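Local coordinates for protein 4-aminobutyrate transaminase (Acinetobacter baumannii, PDB 6WOP) that probably catalyses the pyridoxal-phosphate-dependent transfer of the amino group of 4-aminobutyrate to 2-oxoglutarate, as a class-III aminotransferase, at residues V333-D338 against D409-G414; V346-R351 against E360-E365. One frame throughout, in Å; residues are numbered along the deposited sequence.

Interaction 1. Residues V333-D338 against D409-G414; sequences VATLKD and DILKQG
Lys-412 NZ and Asp-338 OD2 form the salt bridge of this helix pair, 3.2 Å apart, and as a hydrogen bond it is weak. The carboxylate leaves its helix with CG anti to the backbone N (chi1 -165°), and its OD2 branch is the one that meets the ammonium group. Lys-412 does not come straight across: its chain is bent at chi2, chi3 and chi4, and the folded methylenes lie against Thr-335 before NZ arrives at the acid. There the methyl CG2 of Thr-335 touches Lys-412 CD at 3.8 Å, with Lys-412 CG just as near, so one lysine supplies both an apolar flank and a charged end. The hydroxyl of the same threonine is turned back to its own helix, where OG1 makes a weak hydrogen bond to the carbonyl of Glu-331.

On the buried side the contact is purely apolar. Leu-336 and Leu-411 cross at about a right angle and meet through single methyls, CD2 to CD2 at 4.0 Å. The Leu-336 side chain leaves its helix pointing away, yet its CD2 methyl reaches Leu-411; beyond the pair it packs on Val-357 and Val-359, while Leu-411 rests on Leu-381 and Val-370.

Helices 321-342 and 401-416 pack side by side against the sheet containing strands 356-361 and 379-384, consistent with the C-terminal part of the small domain of a fold-type I aminotransferase. The segment axes run 18° apart and approach to 10.6 Å. At this spacing the helices meet through side chains, with just 184 Å² buried between the two segments. The chemistry is therefore graded, from leucine methyls over the sheet to a partly exposed ion pair, and the weak hydrogen bond is consistent with a mainly electrostatic attraction that fixes the side-chain directions only loosely.

Interaction 2. Residues V346-R351 against E360-E365; sequences VVTDIR and ELETAE
Arg-351 clasps the carboxylate of Glu-360 from the neighbouring strand of the hairpin, and the ionic interactions centre on this pair. Arg-351 NH1 and NH2 both bond to Glu-360 OE2, at 2.8 and 3.0 Å, reaching it from opposite faces of the carboxylate plane. OE2 lies near the guanidinium plane, while the two flat groups are turned 79° apart. Arg-351 NH1 also bonds to Asp-349 OD2 at 2.9 Å, so the arginine joins two acids and probably offsets the repulsion between them. Lys-177 adds a further salt bridge to Glu-360 OE2, and Gly-214 O accepts from NH2.

The backbone bonds are those of an antiparallel ladder interrupted by a classic beta bulge, in which Thr-348 and Asp-349 together face Glu-360. Thr-348 N donates to Glu-360 O at 2.9 Å, and Glu-360 N to Asp-349 O, each with an N-H...O angle of 173°. Beyond the non-hydrogen-bonded pair Val-347 and Leu-361, Glu-362 N bonds to Val-346 O along a more bent path, and the CA-H of Leu-361 meets that same oxygen.

Water-mediated and apolar contacts gather round Thr-348. Its OG1 stands between the backbone N and the carbonyl carbon (chi1 60°), 3.4 Å from Glu-360 CG, and shares a water with Glu-360 OE1. The methyl CG2 of Thr-348 meets Glu-362 CG at 3.8 Å.

Glu-360 and Asp-349 occupy one face of the hairpin, with Lys-177 and Ala-176 beside them. Val-347 and Leu-361 occupy the other, where Val-347 packs on Gln-340 of helix 321-342 and Leu-361 on Gln-366 of helix 364-376, while strand 390-393 continues the sheet beside strand 356-361.

In the fold
Interactions 1 and 2 belong to two adjoining layers, helices packed on a sheet: interaction 2 is nested in the chain between the two helices of interaction 1, and their centres lie about 13 Å apart. Helix 321-342 is followed by strand 347-353 after a short connection, and the two contacts touch where Ile-350 CD1 packs 3.6 Å from Leu-336 O. Both are partly buried, yet their chemistry differs. Between the helices, sparse side-chain packing shades into a single salt bridge whose hydrogen bond is weak; within the hairpin at the sheet's edge, backbone bonds fix the register and a denser charge network ties side chains on the face remote from helix 321-342. Neither contact is touched by another subunit.

Interaction 1. Residues V333-D338 against D409-G414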
loop_
_atom_site.group_PDB
_atom_site.type_symbol
_atom_site.label_atom_id
_atom_site.label_comp_id
_atom_site.label_asym_id
_atom_site.label_seq_id
_atom_site.Cartn_x
_atom_site.Cartn_y
_atom_site.Cartn_z
ATOM N N VAL A 333 -43.691 1.729 12.149
ATOM C CA VAL A 333 -43.280 0.632 13.026
ATOM C C VAL A 333 -44.499 -0.161 13.509
ATOM O O VAL A 333 -44.493 -1.398 13.512
ATOM C CB VAL A 333 -42.413 1.161 14.190
ATOM C CG1 VAL A 333 -42.295 0.151 15.320
ATOM C CG2 VAL A 333 -40.983 1.428 13.719
ATOM N N ALA A 334 -45.590 0.525 13.878
ATOM C CA ALA A 334 -46.779 -0.208 14.302
ATOM C C ALA A 334 -47.302 -1.102 13.185
ATOM O O ALA A 334 -47.842 -2.177 13.456
ATOM C CB ALA A 334 -47.867 0.762 14.763
ATOM N N THR A 335 -47.248 -0.635 11.928
ATOM C CA THR A 335 -47.636 -1.476 10.796
ATOM C C THR A 335 -46.724 -2.705 10.669
ATOM O O THR A 335 -47.196 -3.814 10.414
ATOM C CB THR A 335 -47.600 -0.641 9.518
ATOM O OG1 THR A 335 -48.764 0.167 9.490
ATOM C CG2 THR A 335 -47.680 -1.475 8.288
ATOM N N LEU A 336 -45.407 -2.518 10.817
ATOM C CA LEU A 336 -44.490 -3.652 10.743
ATOM C C LEU A 336 -44.758 -4.645 11.867
ATOM O O LEU A 336 -44.612 -5.868 11.685
ATOM C CB LEU A 336 -43.057 -3.147 10.806
ATOM C CG LEU A 336 -42.754 -2.265 9.581
ATOM C CD1 LEU A 336 -41.346 -1.820 9.714
ATOM C CD2 LEU A 336 -42.855 -3.090 8.356
ATOM N N LYS A 337 -45.098 -4.146 13.060
ATOM C CA LYS A 337 -45.363 -5.119 14.134
ATOM C C LYS A 337 -46.656 -5.883 13.882
ATOM O O LYS A 337 -46.762 -7.084 14.176
ATOM C CB LYS A 337 -45.418 -4.405 15.481
ATOM C CG LYS A 337 -44.080 -4.468 16.194
ATOM C CD LYS A 337 -43.638 -3.112 16.737
ATOM C CE LYS A 337 -44.131 -2.905 18.193
ATOM N NZ LYS A 337 -43.365 -1.782 18.873
ATOM N N ASP A 338 -47.648 -5.245 13.265
ATOM C CA ASP A 338 -48.857 -5.963 12.875
ATOM C C ASP A 338 -48.556 -7.012 11.808
ATOM O O ASP A 338 -49.075 -8.134 11.864
ATOM C CB ASP A 338 -49.891 -4.969 12.359
ATOM C CG ASP A 338 -51.255 -5.570 12.281
ATOM O OD1 ASP A 338 -51.614 -6.304 13.217
ATOM O OD2 ASP A 338 -51.979 -5.305 11.298
ATOM N N ASP A 409 -50.614 0.276 3.333
ATOM C CA ASP A 409 -51.588 -0.741 2.955
ATOM C C ASP A 409 -51.055 -1.630 1.823
ATOM O O ASP A 409 -51.283 -2.842 1.821
ATOM C CB ASP A 409 -52.908 -0.078 2.563
ATOM C CG ASP A 409 -53.631 0.594 3.759
ATOM O OD1 ASP A 409 -53.278 0.316 4.936
ATOM O OD2 ASP A 409 -54.573 1.408 3.499
ATOM N N ILE A 410 -50.391 -1.049 0.825
ATOM C CA ILE A 410 -49.812 -1.882 -0.223
ATOM C C ILE A 410 -48.736 -2.796 0.365
ATOM O O ILE A 410 -48.638 -3.978 -0.003
ATOM C CB ILE A 410 -49.242 -0.995 -1.349
ATOM C CG1 ILE A 410 -50.376 -0.188 -2.036
ATOM C CG2 ILE A 410 -48.484 -1.830 -2.370
ATOM C CD1 ILE A 410 -49.853 1.140 -2.658
ATOM N N LEU A 411 -47.900 -2.248 1.257
ATOM C CA LEU A 411 -46.859 -3.044 1.913
ATOM C C LEU A 411 -47.476 -4.247 2.599
ATOM O O LEU A 411 -47.017 -5.390 2.428
ATOM C CB LEU A 411 -46.104 -2.170 2.929
ATOM C CG LEU A 411 -45.018 -2.834 3.808
ATOM C CD1 LEU A 411 -43.724 -3.033 3.010
ATOM C CD2 LEU A 411 -44.707 -1.974 4.994
ATOM N N LYS A 412 -48.557 -4.013 3.365
ATOM C CA LYS A 412 -49.214 -5.126 4.050
ATOM C C LYS A 412 -49.767 -6.155 3.067
ATOM O O LYS A 412 -49.709 -7.368 3.322
ATOM C CB LYS A 412 -50.336 -4.597 4.948
ATOM C CG LYS A 412 -49.888 -3.565 5.947
ATOM C CD LYS A 412 -50.521 -3.790 7.335
ATOM C CE LYS A 412 -51.982 -3.522 7.351
ATOM N NZ LYS A 412 -52.715 -4.494 8.247
ATOM N N GLN A 413 -50.339 -5.704 1.952
ATOM C CA GLN A 413 -50.838 -6.661 0.973
ATOM C C GLN A 413 -49.690 -7.474 0.399
ATOM O O GLN A 413 -49.822 -8.687 0.176
ATOM C CB GLN A 413 -51.601 -5.945 -0.145
ATOM C CG GLN A 413 -52.899 -5.303 0.308
ATOM C CD GLN A 413 -53.314 -4.114 -0.587
ATOM O OE1 GLN A 413 -52.649 -3.793 -1.595
ATOM N NE2 GLN A 413 -54.384 -3.431 -0.191
ATOM N N GLY A 414 -48.538 -6.830 0.176
ATOM C CA GLY A 414 -47.401 -7.567 -0.344
ATOM C C GLY A 414 -46.958 -8.671 0.587
ATOM O O GLY A 414 -46.719 -9.800 0.154
#

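Interaction 2. Residues V346-R351 against E360-E365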
loop_
_atom_site.group_PDB
_atom_site.type_symbol
_atom_site.label_atom_id
_atom_site.label_comp_id
_atom_site.label_asym_id
_atom_site.label_seq_id
_atom_site.Cartn_x
_atom_site.Cartn_y
_atom_site.Cartn_z
ATOM N N VAL A 346 -41.623 -15.000 8.729
ATOM C CA VAL A 346 -41.206 -14.016 7.742
ATOM C C VAL A 346 -40.356 -12.904 8.359
ATOM O O VAL A 346 -39.276 -12.610 7.868
ATOM C CB VAL A 346 -42.419 -13.450 6.984
ATOM C CG1 VAL A 346 -43.110 -14.571 6.263
ATOM C CG2 VAL A 346 -43.318 -12.771 7.869
ATOM N N VAL A 347 -40.883 -12.257 9.400
ATOM C CA VAL A 347 -40.208 -11.092 9.968
ATOM C C VAL A 347 -39.259 -11.538 11.073
ATOM O O VAL A 347 -39.671 -12.261 11.983
ATOM C CB VAL A 347 -41.224 -10.068 10.491
ATOM C CG1 VAL A 347 -40.507 -8.973 11.257
ATOM C CG2 VAL A 347 -41.978 -9.414 9.313
ATOM N N THR A 348 -37.980 -11.118 11.000
ATOM C CA THR A 348 -37.006 -11.465 12.039
ATOM C C THR A 348 -36.566 -10.286 12.895
ATOM O O THR A 348 -36.076 -10.508 14.011
ATOM C CB THR A 348 -35.727 -12.082 11.460
ATOM O OG1 THR A 348 -35.095 -11.145 10.566
ATOM C CG2 THR A 348 -35.973 -13.386 10.761
ATOM N N ASP A 349 -36.709 -9.056 12.406
ATOM C CA ASP A 349 -36.272 -7.888 13.157
ATOM C C ASP A 349 -37.006 -6.688 12.597
ATOM O O ASP A 349 -37.345 -6.655 11.414
ATOM C CB ASP A 349 -34.758 -7.628 13.046
ATOM C CG ASP A 349 -34.189 -6.822 14.255
ATOM O OD1 ASP A 349 -35.008 -6.489 15.171
ATOM O OD2 ASP A 349 -32.928 -6.566 14.303
ATOM N N ILE A 350 -37.217 -5.700 13.456
ATOM C CA ILE A 350 -37.677 -4.369 13.075
ATOM C C ILE A 350 -36.705 -3.388 13.714
ATOM O O ILE A 350 -36.455 -3.476 14.915
ATOM C CB ILE A 350 -39.110 -4.099 13.535
ATOM C CG1 ILE A 350 -40.093 -5.083 12.835
ATOM C CG2 ILE A 350 -39.452 -2.639 13.222
ATOM C CD1 ILE A 350 -41.541 -5.175 13.393
ATOM N N ARG A 351 -36.079 -2.525 12.915
ATOM C CA ARG A 351 -35.112 -1.574 13.453
ATOM C C ARG A 351 -35.571 -0.169 13.126
ATOM O O ARG A 351 -36.123 0.060 12.052
ATOM C CB ARG A 351 -33.720 -1.798 12.872
ATOM C CG ARG A 351 -33.205 -3.196 13.271
ATOM C CD ARG A 351 -31.791 -3.453 12.783
ATOM N NE ARG A 351 -31.680 -3.766 11.346
ATOM C CZ ARG A 351 -31.809 -4.978 10.802
ATOM N NH1 ARG A 351 -32.103 -6.051 11.556
ATOM N NH2 ARG A 351 -31.655 -5.113 9.487
ATOM N N GLU A 360 -36.419 -6.650 8.582
ATOM C CA GLU A 360 -35.579 -7.739 8.081
ATOM C C GLU A 360 -36.426 -8.995 7.963
ATOM O O GLU A 360 -37.235 -9.314 8.857
ATOM C CB GLU A 360 -34.371 -8.038 8.979
ATOM C CG GLU A 360 -33.469 -9.160 8.400
ATOM C CD GLU A 360 -32.086 -9.122 9.001
ATOM O OE1 GLU A 360 -31.333 -10.125 8.945
ATOM O OE2 GLU A 360 -31.784 -8.076 9.582
ATOM N N LEU A 361 -36.254 -9.699 6.859
ATOM C CA LEU A 361 -37.034 -10.901 6.613
ATOM C C LEU A 361 -36.108 -12.103 6.675
ATOM O O LEU A 361 -34.885 -11.962 6.654
ATOM C CB LEU A 361 -37.767 -10.810 5.261
ATOM C CG LEU A 361 -38.847 -9.708 5.075
ATOM C CD1 LEU A 361 -38.289 -8.375 4.752
ATOM C CD2 LEU A 361 -39.764 -10.059 3.937
ATOM N N GLU A 362 -36.703 -13.284 6.760
ATOM C CA GLU A 362 -35.860 -14.476 6.846
ATOM C C GLU A 362 -34.950 -14.611 5.634
ATOM O O GLU A 362 -33.770 -14.950 5.762
ATOM C CB GLU A 362 -36.716 -15.722 7.014
ATOM C CG GLU A 362 -36.562 -16.239 8.392
ATOM C CD GLU A 362 -37.598 -17.232 8.751
ATOM O OE1 GLU A 362 -38.072 -17.933 7.815
ATOM O OE2 GLU A 362 -37.930 -17.308 9.965
ATOM N N THR A 363 -35.410 -14.195 4.473
ATOM C CA THR A 363 -34.842 -14.578 3.201
ATOM C C THR A 363 -34.896 -13.418 2.217
ATOM O O THR A 363 -35.850 -12.634 2.236
ATOM C CB THR A 363 -35.669 -15.761 2.733
ATOM O OG1 THR A 363 -35.191 -16.949 3.376
ATOM C CG2 THR A 363 -35.703 -15.876 1.308
ATOM N N ALA A 364 -33.888 -13.310 1.340
ATOM C CA ALA A 364 -33.973 -12.272 0.306
ATOM C C ALA A 364 -35.035 -12.593 -0.731
ATOM O O ALA A 364 -35.584 -11.678 -1.354
ATOM C CB ALA A 364 -32.640 -12.090 -0.404
ATOM N N GLU A 365 -35.308 -13.876 -0.976
ATOM C CA GLU A 365 -36.440 -14.213 -1.827
ATOM C C GLU A 365 -37.721 -13.637 -1.249
ATOM O O GLU A 365 -38.573 -13.128 -1.995
ATOM C CB GLU A 365 -36.554 -15.727 -1.993
ATOM C CG GLU A 365 -35.437 -16.380 -2.808
ATOM C CD GLU A 365 -34.027 -16.312 -2.168
ATOM O OE1 GLU A 365 -33.870 -16.285 -0.915
ATOM O OE2 GLU A 365 -33.046 -16.293 -2.950
HETATM O O HOH W 1 -32.810 -12.452 9.678
#